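Exonuclease mut-7 homolog (Aedes aegypti, PDB 7JW2) probably trims the 3' ends of AGO1-bound microRNAs as a magnesium-dependent 3'-5' exoribonuclease, this chain being its exonuclease domain. Local coordinates at residues 200-203 and 204-208. Sequence-based numbering, arbitrary orientation.
Sequences EKQL and THIQL
Leu203 and Leu208 close the end of helix 179-205 in a Schellman motif: Leu208 N reaches back to Leu203 O at 2.9 Å, and Gln207 N bonds to Thr204 O. The preceding turn is still helical, with Thr204 N 3.0 Å from Glu200 O in a nearly straight bond (168°), followed by His205 N to Lys201 O and Ile206 N to Gln202 O. Gln207, the C' residue, reverses the chain with a positive phi, a left-handed conformation uncommon for a residue with a CB. Its bent side chain turns back, and NE2 donates to His205 O at 3.0 Å from above the carbonyl plane, so a carbonyl at the helix end gains a side-chain partner.

Leucine suits both ends of the motif: the reversal brings two apolar side chains together, Leu208 CD1 lying 4.0 Å from CD2 of the buried Leu203, the hydrophobic contact that commonly accompanies a Schellman motif. Ile206 turns CG1 between its backbone N and carbonyl carbon (chi1 60°), against Leu203 O. Its CG2 makes a van der Waals contact with Gln202 OE1, which accepts its hydrogen bond from Arg139 N. Gln202 CG lies opposite the backbone N, and the chain then bends at chi2; its amide passes obliquely by the His205 ring, the planes 36° apart. Lys201 NZ, on a long chain suited to the exposed flank, forms a salt bridge with Asp197 OD1 one turn back.

At this outer edge of the exonuclease domain, Leu203 packs against Pro210 and Ile213 of helix 210-217, and Thr204 also touches Pro210; from the loop, Phe138 meets Gln202 and Leu203, Ser137 meets Ile206 and Phe135 meets Leu208.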
loop_
_atom_site.group_PDB
_atom_site.type_symbol
_atom_site.label_atom_id
_atom_site.label_comp_id
_atom_site.label_asym_id
_atom_site.label_seq_id
_atom_site.Cartn_x
_atom_site.Cartn_y
_atom_site.Cartn_z
ATOM N N GLU A 200 14.425 27.571 -7.652
ATOM C CA GLU A 200 14.447 27.953 -6.241
ATOM C C GLU A 200 15.754 28.651 -5.879
ATOM O O GLU A 200 15.754 29.722 -5.252
ATOM C CB GLU A 200 14.246 26.693 -5.389
ATOM C CG GLU A 200 13.899 26.882 -3.929
ATOM C CD GLU A 200 13.495 25.558 -3.287
ATOM O OE1 GLU A 200 14.218 24.555 -3.484
ATOM O OE2 GLU A 200 12.446 25.510 -2.610
ATOM N N LYS A 201 16.884 28.053 -6.272
ATOM C CA LYS A 201 18.185 28.614 -5.917
ATOM C C LYS A 201 18.376 29.996 -6.524
ATOM O O LYS A 201 18.921 30.899 -5.874
ATOM C CB LYS A 201 19.303 27.671 -6.361
ATOM C CG LYS A 201 19.525 26.498 -5.430
ATOM C CD LYS A 201 20.482 25.482 -6.033
ATOM C CE LYS A 201 20.734 24.313 -5.083
ATOM N NZ LYS A 201 19.629 24.111 -4.101
ATOM N N GLN A 202 17.924 30.195 -7.763
ATOM C CA GLN A 202 18.121 31.496 -8.392
ATOM C C GLN A 202 17.176 32.555 -7.828
ATOM O O GLN A 202 17.561 33.726 -7.719
ATOM C CB GLN A 202 17.977 31.366 -9.912
ATOM C CG GLN A 202 17.899 32.683 -10.673
ATOM C CD GLN A 202 19.162 33.523 -10.605
ATOM O OE1 GLN A 202 19.121 34.711 -10.907
ATOM N NE2 GLN A 202 20.285 32.909 -10.231
ATOM N N LEU A 203 15.957 32.177 -7.434
ATOM C CA LEU A 203 15.077 33.130 -6.758
ATOM C C LEU A 203 15.680 33.590 -5.439
ATOM O O LEU A 203 15.646 34.787 -5.113
ATOM C CB LEU A 203 13.702 32.508 -6.527
ATOM C CG LEU A 203 12.827 32.392 -7.770
ATOM C CD1 LEU A 203 11.605 31.519 -7.441
ATOM C CD2 LEU A 203 12.406 33.754 -8.304
ATOM N N THR A 204 16.247 32.656 -4.670
ATOM C CA THR A 204 16.943 33.025 -3.442
ATOM C C THR A 204 18.128 33.940 -3.745
ATOM O O THR A 204 18.398 34.893 -2.998
ATOM C CB THR A 204 17.400 31.760 -2.711
ATOM O OG1 THR A 204 16.255 30.964 -2.356
ATOM C CG2 THR A 204 18.159 32.113 -1.437
ATOM N N HIS A 205 18.817 33.696 -4.864
ATOM C CA HIS A 205 19.988 34.497 -5.219
ATOM C C HIS A 205 19.621 35.958 -5.446
ATOM O O HIS A 205 20.396 36.858 -5.097
ATOM C CB HIS A 205 20.665 33.916 -6.460
ATOM C CG HIS A 205 21.909 34.644 -6.864
ATOM N ND1 HIS A 205 23.109 34.487 -6.201
ATOM C CD2 HIS A 205 22.141 35.532 -7.857
ATOM C CE1 HIS A 205 24.026 35.247 -6.772
ATOM N NE2 HIS A 205 23.464 35.894 -7.777
ATOM N N ILE A 206 18.450 36.222 -6.021
ATOM C CA ILE A 206 18.020 37.595 -6.269
ATOM C C ILE A 206 17.106 38.083 -5.148
ATOM O O ILE A 206 16.270 38.968 -5.357
ATOM C CB ILE A 206 17.337 37.736 -7.641
ATOM C CG1 ILE A 206 16.094 36.848 -7.754
ATOM C CG2 ILE A 206 18.321 37.416 -8.763
ATOM C CD1 ILE A 206 15.227 37.196 -8.965
ATOM N N GLN A 207 17.252 37.493 -3.959
ATOM C CA GLN A 207 16.610 37.969 -2.728
ATOM C C GLN A 207 15.083 37.889 -2.783
ATOM O O GLN A 207 14.380 38.731 -2.219
ATOM C CB GLN A 207 17.057 39.394 -2.385
ATOM C CG GLN A 207 18.532 39.652 -2.590
ATOM C CD GLN A 207 19.408 38.799 -1.704
ATOM O OE1 GLN A 207 19.407 38.947 -0.482
ATOM N NE2 GLN A 207 20.177 37.907 -2.317
ATOM N N LEU A 208 14.559 36.859 -3.439
ATOM C CA LEU A 208 13.138 36.565 -3.387
ATOM C C LEU A 208 12.928 35.286 -2.583
ATOM O O LEU A 208 13.861 34.505 -2.375
ATOM C CB LEU A 208 12.553 36.433 -4.799
ATOM C CG LEU A 208 12.555 37.732 -5.617
ATOM C CD1 LEU A 208 11.992 37.514 -7.026
ATOM C CD2 LEU A 208 11.800 38.837 -4.880
#